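Local structure of ABC transporter periplasmic-binding protein YtfQ (Mycobacterium smegmatis, 6HBD) at residues A[27-32]-A[211-216]; A[74-79]-A[100-105]; A[258-263]-A[291-296]. The protein binds furanose sugars such as beta-D-galactofuranose in the cleft between its two lobes and probably delivers them to an ABC transporter. All coordinates share one frame; numbering follows the deposited sequence.

How the contacts relate
Leaving strand 19-24 of the first lobe, the chain enters contact 1 at residues 27-32, and the loop this contact closes ends only at residues 211-216 in the second lobe. Nested inside that loop is contact 2, a beta-alpha-beta unit whose two strands are neighbours in the first sheet. Contact 3 follows in series: after residues 258-263 the chain crosses back to the first lobe, adds strand 285-287 there, and returns to lie along the second sheet at 291-296. Contact 1 sits between the other two. Arg32 makes a salt bridge with Asp105 of contact 2, and Trp31 NE1 probably hydrogen-bonds to Cys261 O of contact 3.

Contact 1. Residues A[27-32]-A[211-216]; sequences AESGWR and AQNDDM. With GZL (beta-D-galactofuranose), chain L.
Gly30 and Asp215 join two helix N termini across the sugar-binding cleft of a type I periplasmic binding protein: helix 30-46 belongs to one lobe and helix 214-226 to the other. Gly30 N donates to Asp215 OD2 at 3.1 Å, meeting the oxygen on its syn side but 31° out of the carboxylate plane; a second bond, to OD1, is weak. Glycine puts only its backbone N-H, and no side chain, beside the carboxylate, and the amino-terminal turn of helix 30-46 probably helps to stabilise the acid's charge. Asp215 CG lies anti to its carbonyl carbon (chi1 -75°), which turns the carboxylate across to Gly30 N.

Each helix is N-capped by a residue that faces the sugar. Ser29 OG accepts from Arg32 N at 3.3 Å and donates to O2 of galactofuranose at 3.2 Å, so its small hydroxyl serves both protein and ligand. Asn213 divides its amide in the same way: OD1 takes Met216 N from above the carbonyl plane, while ND2 reaches the same sugar O2 at 2.9 Å in a weak, bent bond and finds a stronger partner in Asp241.

Trp31 contributes a broad apolar face under the furanose ring, whose C3 stands over the rim of the indole. Indole CZ3 lies over one face of the Arg32 guanidinium, which turns its edge to the sugar, NH2 3.1 Å from O4.

Contact 2. Residues A[74-79]-A[100-105]; sequences VDVIAF and PVILTD. With GZL (beta-D-galactofuranose), chain L.
Phe79, Pro100 and Ile102 account for much of the surface shared by two parallel strands, 76-79 and 101-104, at the heart of a beta-alpha-beta unit. Phe79 CG sits between its backbone N and carbonyl carbon (chi1 71°), which swings the ring over toward the neighbouring strand. There CE1 lies 3.7 Å from Leu103 CD1, the two side chains running side by side, and 3.8 Å from Val101 CG1, which comes up at the ring edge. One corner of the flat aromatic ring thus touches both aliphatic side chains.

Pro100 opens the pairing. Its ring carbon CD lies 3.2 Å from Asp75 O. Proline lacks an N-H, so it can join the pairing only through its carbonyl: Ile77 N donates to Pro100 O at 3.0 Å in an almost straight bond (173°). The ladder continues from Ile102 N to Ile77 O, from Phe79 N to Ile102 O and from Thr104 N to Phe79 O.

Ile102 projects from the opposite face to Phe79. Its CB meets Ala78 CB at 4.2 Å, and its CD1 extends to Val76 CG1 at 4.3 Å; beta-branched Val76 and Ile102 suit an extended strand, and small Ala78 lets the Ile102 side chain lie against it. Just past the strand, Asp105 bends the chain into the sugar site, where galactofuranose O6 donates to Asp105 O at 2.7 Å and O5 lies 2.6 Å from Asp105 OD1.

Within the sheet, strand 19-24 flanks 76-79 and strand 118-121 flanks 101-104. Helix 59-72 covers Ile77 and Phe79, helix 266-277 packs on Val76, Pro100 and Thr104, and helix 88-97 makes the crossover between the paired strands.

Contact 3. Residues A[258-263]-A[291-296]; sequences IVECNP and EAFDQA. With ZN (zinc ion), chain D.
Glu260, at the end of strand 257-260, and Glu291, just before strand 292-293, bring their carboxylates together to hold a zinc ion. Glu260 is fully extended, with CG anti to the backbone N (chi1 179°), and binds in a bidentate manner, OE1 at 2.4 Å and OE2 at 2.2 Å from the zinc. Glu291 starts differently: chi1 of 67° places CG between the backbone N and the carbonyl carbon, and the otherwise extended chain then leans toward Glu260 and offers OE1 alone, 2.1 Å from the metal. The two carboxylate planes stand 75° apart. Their nearest oxygens, Glu260 OE2 and Glu291 OE1, are only 3.0 Å apart, a closeness the shared zinc makes tolerable. A water is a further ligand.

Phe293 lies alongside, turning the edge of its ring to the acid: CZ is 3.3 Å from Glu260 OE2, an approach in which the slightly positive ring hydrogens probably suit the carboxylate. The other face of the pairing carries small apolar side chains, Val259 CG2 meeting Ala292 CB at 3.9 Å.

Ile258 and Phe293 form a hydrogen-bonded pair through both N-H groups, and Glu260 N donates to Glu291 O at 2.7 Å. A short antiparallel strand added after parallel strand 257-260 thus borders the second-lobe sheet of this type I binding-protein fold, with an acidic zinc site at its start.

Contact 1. Residues A[27-32]-A[211-216]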
loop_
_atom_site.group_PDB
_atom_site.type_symbol
_atom_site.label_atom_id
_atom_site.label_comp_id
_atom_site.label_asym_id
_atom_site.label_seq_id
_atom_site.Cartn_x
_atom_site.Cartn_y
_atom_site.Cartn_z
ATOM N N ALA A 27 -10.052 1.311 7.377
ATOM C CA ALA A 27 -8.957 0.950 8.275
ATOM C C ALA A 27 -8.629 -0.541 8.145
ATOM O O ALA A 27 -8.450 -1.237 9.149
ATOM C CB ALA A 27 -9.326 1.286 9.704
ATOM N N GLU A 28 -8.573 -1.031 6.899
ATOM C CA GLU A 28 -8.295 -2.443 6.591
ATOM C C GLU A 28 -6.882 -2.979 7.034
ATOM O O GLU A 28 -6.750 -4.191 7.167
ATOM C CB GLU A 28 -8.533 -2.735 5.076
ATOM C CG GLU A 28 -7.480 -2.240 4.084
ATOM C CD GLU A 28 -7.336 -0.742 3.947
ATOM O OE1 GLU A 28 -6.281 -0.302 3.438
ATOM O OE2 GLU A 28 -8.267 -0.006 4.352
ATOM N N SER A 29 -5.834 -2.119 7.186
ATOM C CA SER A 29 -4.495 -2.541 7.600
ATOM C C SER A 29 -3.821 -1.539 8.516
ATOM O O SER A 29 -4.286 -0.395 8.646
ATOM C CB SER A 29 -3.619 -2.706 6.367
ATOM O OG SER A 29 -3.460 -1.466 5.691
ATOM N N GLY A 30 -2.678 -1.957 9.067
ATOM C CA GLY A 30 -1.806 -1.119 9.883
ATOM C C GLY A 30 -1.306 0.071 9.100
ATOM O O GLY A 30 -1.332 1.215 9.583
ATOM N N TRP A 31 -0.878 -0.207 7.849
ATOM C CA TRP A 31 -0.437 0.837 6.917
ATOM C C TRP A 31 -1.505 1.941 6.816
ATOM O O TRP A 31 -1.168 3.116 6.763
ATOM C CB TRP A 31 -0.188 0.238 5.507
ATOM C CG TRP A 31 0.561 1.155 4.578
ATOM C CD1 TRP A 31 1.880 1.086 4.241
ATOM C CD2 TRP A 31 0.034 2.290 3.896
ATOM N NE1 TRP A 31 2.204 2.116 3.397
ATOM C CE2 TRP A 31 1.099 2.892 3.200
ATOM C CE3 TRP A 31 -1.248 2.830 3.761
ATOM C CZ2 TRP A 31 0.917 3.994 2.379
ATOM C CZ3 TRP A 31 -1.408 3.964 3.000
ATOM C CH2 TRP A 31 -0.331 4.539 2.327
ATOM N N ARG A 32 -2.780 1.553 6.722
ATOM C CA ARG A 32 -3.900 2.492 6.583
ATOM C C ARG A 32 -4.086 3.327 7.847
ATOM O O ARG A 32 -4.260 4.555 7.780
ATOM C CB ARG A 32 -5.204 1.714 6.322
ATOM C CG ARG A 32 -6.217 2.491 5.524
ATOM C CD ARG A 32 -5.922 2.404 4.057
ATOM N NE ARG A 32 -5.712 3.690 3.445
ATOM C CZ ARG A 32 -5.210 3.871 2.233
ATOM N NH1 ARG A 32 -5.044 5.095 1.758
ATOM N NH2 ARG A 32 -4.845 2.822 1.489
ATOM N N ALA A 211 2.896 -12.139 0.444
ATOM C CA ALA A 211 1.758 -11.349 0.865
ATOM C C ALA A 211 1.937 -9.954 0.294
ATOM O O ALA A 211 2.993 -9.368 0.462
ATOM C CB ALA A 211 1.667 -11.317 2.380
ATOM N N GLN A 212 0.914 -9.414 -0.383
ATOM C CA GLN A 212 1.017 -8.078 -0.973
ATOM C C GLN A 212 0.864 -6.982 0.070
ATOM O O GLN A 212 0.948 -5.796 -0.258
ATOM C CB GLN A 212 0.004 -7.907 -2.121
ATOM C CG GLN A 212 0.436 -8.655 -3.379
ATOM C CD GLN A 212 -0.621 -8.602 -4.444
ATOM O OE1 GLN A 212 -1.570 -7.809 -4.389
ATOM N NE2 GLN A 212 -0.490 -9.467 -5.429
ATOM N N ASN A 213 0.632 -7.371 1.328
ATOM C CA ASN A 213 0.485 -6.428 2.426
ATOM C C ASN A 213 0.808 -7.258 3.653
ATOM O O ASN A 213 0.299 -8.371 3.753
ATOM C CB ASN A 213 -0.921 -5.860 2.374
ATOM C CG ASN A 213 -1.662 -5.753 3.645
ATOM O OD1 ASN A 213 -2.490 -6.602 3.967
ATOM N ND2 ASN A 213 -1.402 -4.692 4.379
ATOM N N ASP A 214 1.739 -6.807 4.512
ATOM C CA ASP A 214 2.157 -7.666 5.617
ATOM C C ASP A 214 1.027 -8.002 6.618
ATOM O O ASP A 214 1.182 -8.994 7.325
ATOM C CB ASP A 214 3.442 -7.200 6.342
ATOM C CG ASP A 214 3.672 -5.765 6.687
ATOM O OD1 ASP A 214 2.678 -5.035 6.866
ATOM O OD2 ASP A 214 4.858 -5.377 6.822
ATOM N N ASP A 215 -0.129 -7.281 6.625
ATOM C CA ASP A 215 -1.265 -7.698 7.463
ATOM C C ASP A 215 -1.752 -9.071 6.975
ATOM O O ASP A 215 -1.893 -9.986 7.785
ATOM C CB ASP A 215 -2.413 -6.693 7.441
ATOM C CG ASP A 215 -2.131 -5.469 8.257
ATOM O OD1 ASP A 215 -1.032 -4.880 8.091
ATOM O OD2 ASP A 215 -2.998 -5.088 9.062
ATOM N N MET A 216 -1.891 -9.254 5.652
ATOM C CA MET A 216 -2.283 -10.563 5.108
ATOM C C MET A 216 -1.245 -11.633 5.433
ATOM O O MET A 216 -1.613 -12.750 5.770
ATOM C CB MET A 216 -2.518 -10.486 3.594
ATOM C CG MET A 216 -3.776 -9.709 3.249
ATOM S SD MET A 216 -4.130 -9.415 1.518
ATOM C CE MET A 216 -2.509 -9.351 0.809
HETATM C C6 GZL L . -0.185 1.392 -0.905
HETATM C C5 GZL L . -1.508 1.470 -0.175
HETATM C C4 GZL L . -1.990 0.105 0.287
HETATM C C3 GZL L . -1.062 -0.617 1.258
HETATM C C2 GZL L . -2.037 -1.542 1.961
HETATM O O6 GZL L . 0.135 2.658 -1.470
HETATM O O5 GZL L . -2.498 2.129 -0.970
HETATM O O4 GZL L . -3.215 0.259 1.038
HETATM O O3 GZL L . -0.020 -1.363 0.651
HETATM C C1 GZL L . -3.215 -0.609 2.180
HETATM O O2 GZL L . -1.571 -2.054 3.200
HETATM O O1 GZL L . -4.289 -1.479 2.179
#

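Contact 2. Residues A[74-79]-A[100-105]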
loop_
_atom_site.group_PDB
_atom_site.type_symbol
_atom_site.label_atom_id
_atom_site.label_comp_id
_atom_site.label_asym_id
_atom_site.label_seq_id
_atom_site.Cartn_x
_atom_site.Cartn_y
_atom_site.Cartn_z
ATOM N N VAL A 74 -15.136 23.180 -0.199
ATOM C CA VAL A 74 -13.744 23.054 0.260
ATOM C C VAL A 74 -12.802 23.653 -0.784
ATOM O O VAL A 74 -13.214 23.891 -1.916
ATOM C CB VAL A 74 -13.345 21.608 0.683
ATOM C CG1 VAL A 74 -14.349 21.014 1.666
ATOM C CG2 VAL A 74 -13.151 20.690 -0.507
ATOM N N ASP A 75 -11.559 23.924 -0.394
ATOM C CA ASP A 75 -10.569 24.535 -1.281
ATOM C C ASP A 75 -9.835 23.484 -2.135
ATOM O O ASP A 75 -9.534 23.760 -3.292
ATOM C CB ASP A 75 -9.579 25.401 -0.471
ATOM C CG ASP A 75 -10.256 26.466 0.385
ATOM O OD1 ASP A 75 -11.207 27.119 -0.114
ATOM O OD2 ASP A 75 -9.845 26.637 1.556
ATOM N N VAL A 76 -9.515 22.307 -1.562
ATOM C CA VAL A 76 -8.858 21.192 -2.270
ATOM C C VAL A 76 -9.457 19.889 -1.750
ATOM O O VAL A 76 -9.887 19.831 -0.597
ATOM C CB VAL A 76 -7.311 21.208 -2.085
ATOM C CG1 VAL A 76 -6.656 19.962 -2.688
ATOM C CG2 VAL A 76 -6.694 22.465 -2.679
ATOM N N ILE A 77 -9.490 18.847 -2.601
ATOM C CA ILE A 77 -9.946 17.494 -2.234
ATOM C C ILE A 77 -8.812 16.502 -2.505
ATOM O O ILE A 77 -8.053 16.652 -3.466
ATOM C CB ILE A 77 -11.269 17.073 -2.956
ATOM C CG1 ILE A 77 -12.456 17.875 -2.387
ATOM C CG2 ILE A 77 -11.535 15.560 -2.809
ATOM C CD1 ILE A 77 -13.752 17.862 -3.217
ATOM N N ALA A 78 -8.690 15.501 -1.640
ATOM C CA ALA A 78 -7.710 14.444 -1.804
ATOM C C ALA A 78 -8.321 13.164 -1.305
ATOM O O ALA A 78 -9.191 13.200 -0.437
ATOM C CB ALA A 78 -6.447 14.774 -1.034
ATOM N N PHE A 79 -7.934 12.039 -1.907
ATOM C CA PHE A 79 -8.462 10.736 -1.518
ATOM C C PHE A 79 -7.537 9.636 -1.991
ATOM O O PHE A 79 -6.592 9.899 -2.737
ATOM C CB PHE A 79 -9.891 10.530 -2.077
ATOM C CG PHE A 79 -10.014 10.333 -3.571
ATOM C CD1 PHE A 79 -9.864 11.401 -4.444
ATOM C CD2 PHE A 79 -10.319 9.088 -4.102
ATOM C CE1 PHE A 79 -9.939 11.212 -5.820
ATOM C CE2 PHE A 79 -10.397 8.901 -5.481
ATOM C CZ PHE A 79 -10.210 9.965 -6.329
ATOM N N PRO A 100 -9.328 21.579 -6.898
ATOM C CA PRO A 100 -8.255 20.675 -7.363
ATOM C C PRO A 100 -8.260 19.311 -6.655
ATOM O O PRO A 100 -8.766 19.214 -5.528
ATOM C CB PRO A 100 -6.983 21.456 -7.049
ATOM C CG PRO A 100 -7.400 22.877 -6.905
ATOM C CD PRO A 100 -8.759 22.798 -6.292
ATOM N N VAL A 101 -7.688 18.262 -7.304
ATOM C CA VAL A 101 -7.681 16.918 -6.745
ATOM C C VAL A 101 -6.259 16.384 -6.620
ATOM O O VAL A 101 -5.471 16.558 -7.543
ATOM C CB VAL A 101 -8.582 15.981 -7.585
ATOM C CG1 VAL A 101 -8.578 14.559 -7.037
ATOM C CG2 VAL A 101 -10.007 16.521 -7.662
ATOM N N ILE A 102 -5.938 15.720 -5.475
ATOM C CA ILE A 102 -4.638 15.066 -5.238
ATOM C C ILE A 102 -4.938 13.603 -4.901
ATOM O O ILE A 102 -5.780 13.322 -4.045
ATOM C CB ILE A 102 -3.744 15.728 -4.133
ATOM C CG1 ILE A 102 -3.483 17.222 -4.428
ATOM C CG2 ILE A 102 -2.415 14.956 -3.985
ATOM C CD1 ILE A 102 -2.887 18.039 -3.246
ATOM N N LEU A 103 -4.242 12.680 -5.580
ATOM C CA LEU A 103 -4.401 11.241 -5.368
ATOM C C LEU A 103 -3.274 10.790 -4.461
ATOM O O LEU A 103 -2.131 11.187 -4.698
ATOM C CB LEU A 103 -4.368 10.492 -6.715
ATOM C CG LEU A 103 -5.733 10.293 -7.417
ATOM C CD1 LEU A 103 -6.601 11.561 -7.395
ATOM C CD2 LEU A 103 -5.530 9.783 -8.827
ATOM N N THR A 104 -3.597 10.049 -3.369
ATOM C CA THR A 104 -2.594 9.580 -2.409
ATOM C C THR A 104 -2.635 8.037 -2.290
ATOM O O THR A 104 -3.710 7.447 -2.169
ATOM C CB THR A 104 -2.679 10.322 -1.036
ATOM O OG1 THR A 104 -3.456 9.595 -0.088
ATOM C CG2 THR A 104 -3.177 11.732 -1.146
ATOM N N ASP A 105 -1.448 7.403 -2.425
ATOM C CA ASP A 105 -1.140 5.977 -2.302
ATOM C C ASP A 105 -1.889 5.011 -3.258
ATOM O O ASP A 105 -1.578 3.823 -3.250
ATOM C CB ASP A 105 -1.299 5.529 -0.846
ATOM C CG ASP A 105 -2.686 5.518 -0.251
ATOM O OD1 ASP A 105 -3.429 4.533 -0.484
ATOM O OD2 ASP A 105 -3.021 6.471 0.495
HETATM C C6 GZL L . -0.185 1.392 -0.905
HETATM C C5 GZL L . -1.508 1.470 -0.175
HETATM C C4 GZL L . -1.990 0.105 0.287
HETATM C C3 GZL L . -1.062 -0.617 1.258
HETATM C C2 GZL L . -2.037 -1.542 1.961
HETATM O O6 GZL L . 0.135 2.658 -1.470
HETATM O O5 GZL L . -2.498 2.129 -0.970
HETATM O O4 GZL L . -3.215 0.259 1.038
HETATM O O3 GZL L . -0.020 -1.363 0.651
HETATM C C1 GZL L . -3.215 -0.609 2.180
HETATM O O2 GZL L . -1.571 -2.054 3.200
HETATM O O1 GZL L . -4.289 -1.479 2.179
#

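Contact 3. Residues A[258-263]-A[291-296]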
loop_
_atom_site.group_PDB
_atom_site.type_symbol
_atom_site.label_atom_id
_atom_site.label_comp_id
_atom_site.label_asym_id
_atom_site.label_seq_id
_atom_site.Cartn_x
_atom_site.Cartn_y
_atom_site.Cartn_z
ATOM N N ILE A 258 10.984 -8.071 3.975
ATOM C CA ILE A 258 9.913 -7.070 3.919
ATOM C C ILE A 258 10.394 -5.893 3.060
ATOM O O ILE A 258 11.555 -5.494 3.169
ATOM C CB ILE A 258 9.400 -6.599 5.314
ATOM C CG1 ILE A 258 8.689 -7.751 6.039
ATOM C CG2 ILE A 258 8.432 -5.398 5.156
ATOM C CD1 ILE A 258 8.044 -7.383 7.393
ATOM N N VAL A 259 9.494 -5.366 2.203
ATOM C CA VAL A 259 9.754 -4.235 1.324
ATOM C C VAL A 259 8.843 -3.114 1.828
ATOM O O VAL A 259 7.625 -3.281 1.869
ATOM C CB VAL A 259 9.536 -4.555 -0.180
ATOM C CG1 VAL A 259 9.680 -3.292 -1.024
ATOM C CG2 VAL A 259 10.514 -5.618 -0.657
ATOM N N GLU A 260 9.464 -1.990 2.241
ATOM C CA GLU A 260 8.821 -0.834 2.842
ATOM C C GLU A 260 7.938 -0.086 1.888
ATOM O O GLU A 260 8.375 0.237 0.794
ATOM C CB GLU A 260 9.926 0.139 3.346
ATOM C CG GLU A 260 9.490 1.446 3.995
ATOM C CD GLU A 260 10.690 2.260 4.434
ATOM O OE1 GLU A 260 10.942 3.357 3.874
ATOM O OE2 GLU A 260 11.412 1.766 5.324
ATOM N N CYS A 261 6.740 0.277 2.335
ATOM C CA CYS A 261 5.856 1.193 1.626
ATOM C C CYS A 261 5.543 2.222 2.699
ATOM O O CYS A 261 4.969 1.869 3.728
ATOM C CB CYS A 261 4.595 0.519 1.104
ATOM S SG CYS A 261 3.478 1.658 0.253
ATOM N N ASN A 262 5.974 3.457 2.506
ATOM C CA ASN A 262 5.901 4.490 3.531
ATOM C C ASN A 262 4.506 5.137 3.712
ATOM O O ASN A 262 4.040 5.857 2.826
ATOM C CB ASN A 262 6.959 5.531 3.199
ATOM C CG ASN A 262 7.359 6.430 4.335
ATOM O OD1 ASN A 262 6.496 6.945 5.084
ATOM N ND2 ASN A 262 8.682 6.678 4.432
ATOM N N PRO A 263 3.864 4.969 4.886
ATOM C CA PRO A 263 2.542 5.583 5.095
ATOM C C PRO A 263 2.525 7.047 5.465
ATOM O O PRO A 263 1.450 7.637 5.413
ATOM C CB PRO A 263 1.969 4.766 6.264
ATOM C CG PRO A 263 3.137 4.378 7.035
ATOM C CD PRO A 263 4.272 4.186 6.069
ATOM N N GLU A 291 12.672 0.735 0.708
ATOM C CA GLU A 291 13.841 -0.032 1.107
ATOM C C GLU A 291 13.331 -1.380 1.556
ATOM O O GLU A 291 12.122 -1.545 1.763
ATOM C CB GLU A 291 14.658 0.649 2.208
ATOM C CG GLU A 291 13.984 0.755 3.566
ATOM C CD GLU A 291 14.889 1.184 4.697
ATOM O OE1 GLU A 291 14.432 2.023 5.499
ATOM O OE2 GLU A 291 16.031 0.686 4.801
ATOM N N ALA A 292 14.231 -2.345 1.690
ATOM C CA ALA A 292 13.838 -3.671 2.105
ATOM C C ALA A 292 14.694 -4.163 3.247
ATOM O O ALA A 292 15.812 -3.688 3.431
ATOM C CB ALA A 292 13.912 -4.621 0.930
ATOM N N PHE A 293 14.147 -5.094 4.040
ATOM C CA PHE A 293 14.825 -5.622 5.217
ATOM C C PHE A 293 14.759 -7.138 5.266
ATOM O O PHE A 293 13.748 -7.728 4.896
ATOM C CB PHE A 293 14.169 -5.086 6.503
ATOM C CG PHE A 293 13.733 -3.651 6.462
ATOM C CD1 PHE A 293 14.601 -2.642 6.816
ATOM C CD2 PHE A 293 12.442 -3.315 6.104
ATOM C CE1 PHE A 293 14.177 -1.315 6.856
ATOM C CE2 PHE A 293 12.033 -1.986 6.090
ATOM C CZ PHE A 293 12.901 -0.994 6.490
ATOM N N ASP A 294 15.862 -7.751 5.712
ATOM C CA ASP A 294 15.963 -9.159 6.050
ATOM C C ASP A 294 15.689 -9.137 7.582
ATOM O O ASP A 294 15.262 -8.089 8.083
ATOM C CB ASP A 294 17.344 -9.744 5.656
ATOM C CG ASP A 294 18.562 -9.238 6.420
ATOM O OD1 ASP A 294 18.379 -8.592 7.471
ATOM O OD2 ASP A 294 19.699 -9.491 5.962
ATOM N N GLN A 295 15.907 -10.220 8.323
ATOM C CA GLN A 295 15.649 -10.180 9.772
ATOM C C GLN A 295 16.608 -9.244 10.525
ATOM O O GLN A 295 16.124 -8.384 11.242
ATOM C CB GLN A 295 15.679 -11.582 10.364
ATOM C CG GLN A 295 15.869 -11.647 11.871
ATOM C CD GLN A 295 15.717 -13.056 12.329
ATOM O OE1 GLN A 295 16.298 -13.972 11.744
ATOM N NE2 GLN A 295 14.958 -13.275 13.387
ATOM N N ALA A 296 17.942 -9.405 10.381
ATOM C CA ALA A 296 18.921 -8.553 11.070
ATOM C C ALA A 296 18.678 -7.065 10.831
ATOM O O ALA A 296 18.836 -6.250 11.751
ATOM C CB ALA A 296 20.321 -8.918 10.620
HETATM ZN ZN ZN D . 12.892 3.377 5.269
HETATM O O HOH W 1 12.490 4.553 6.941
#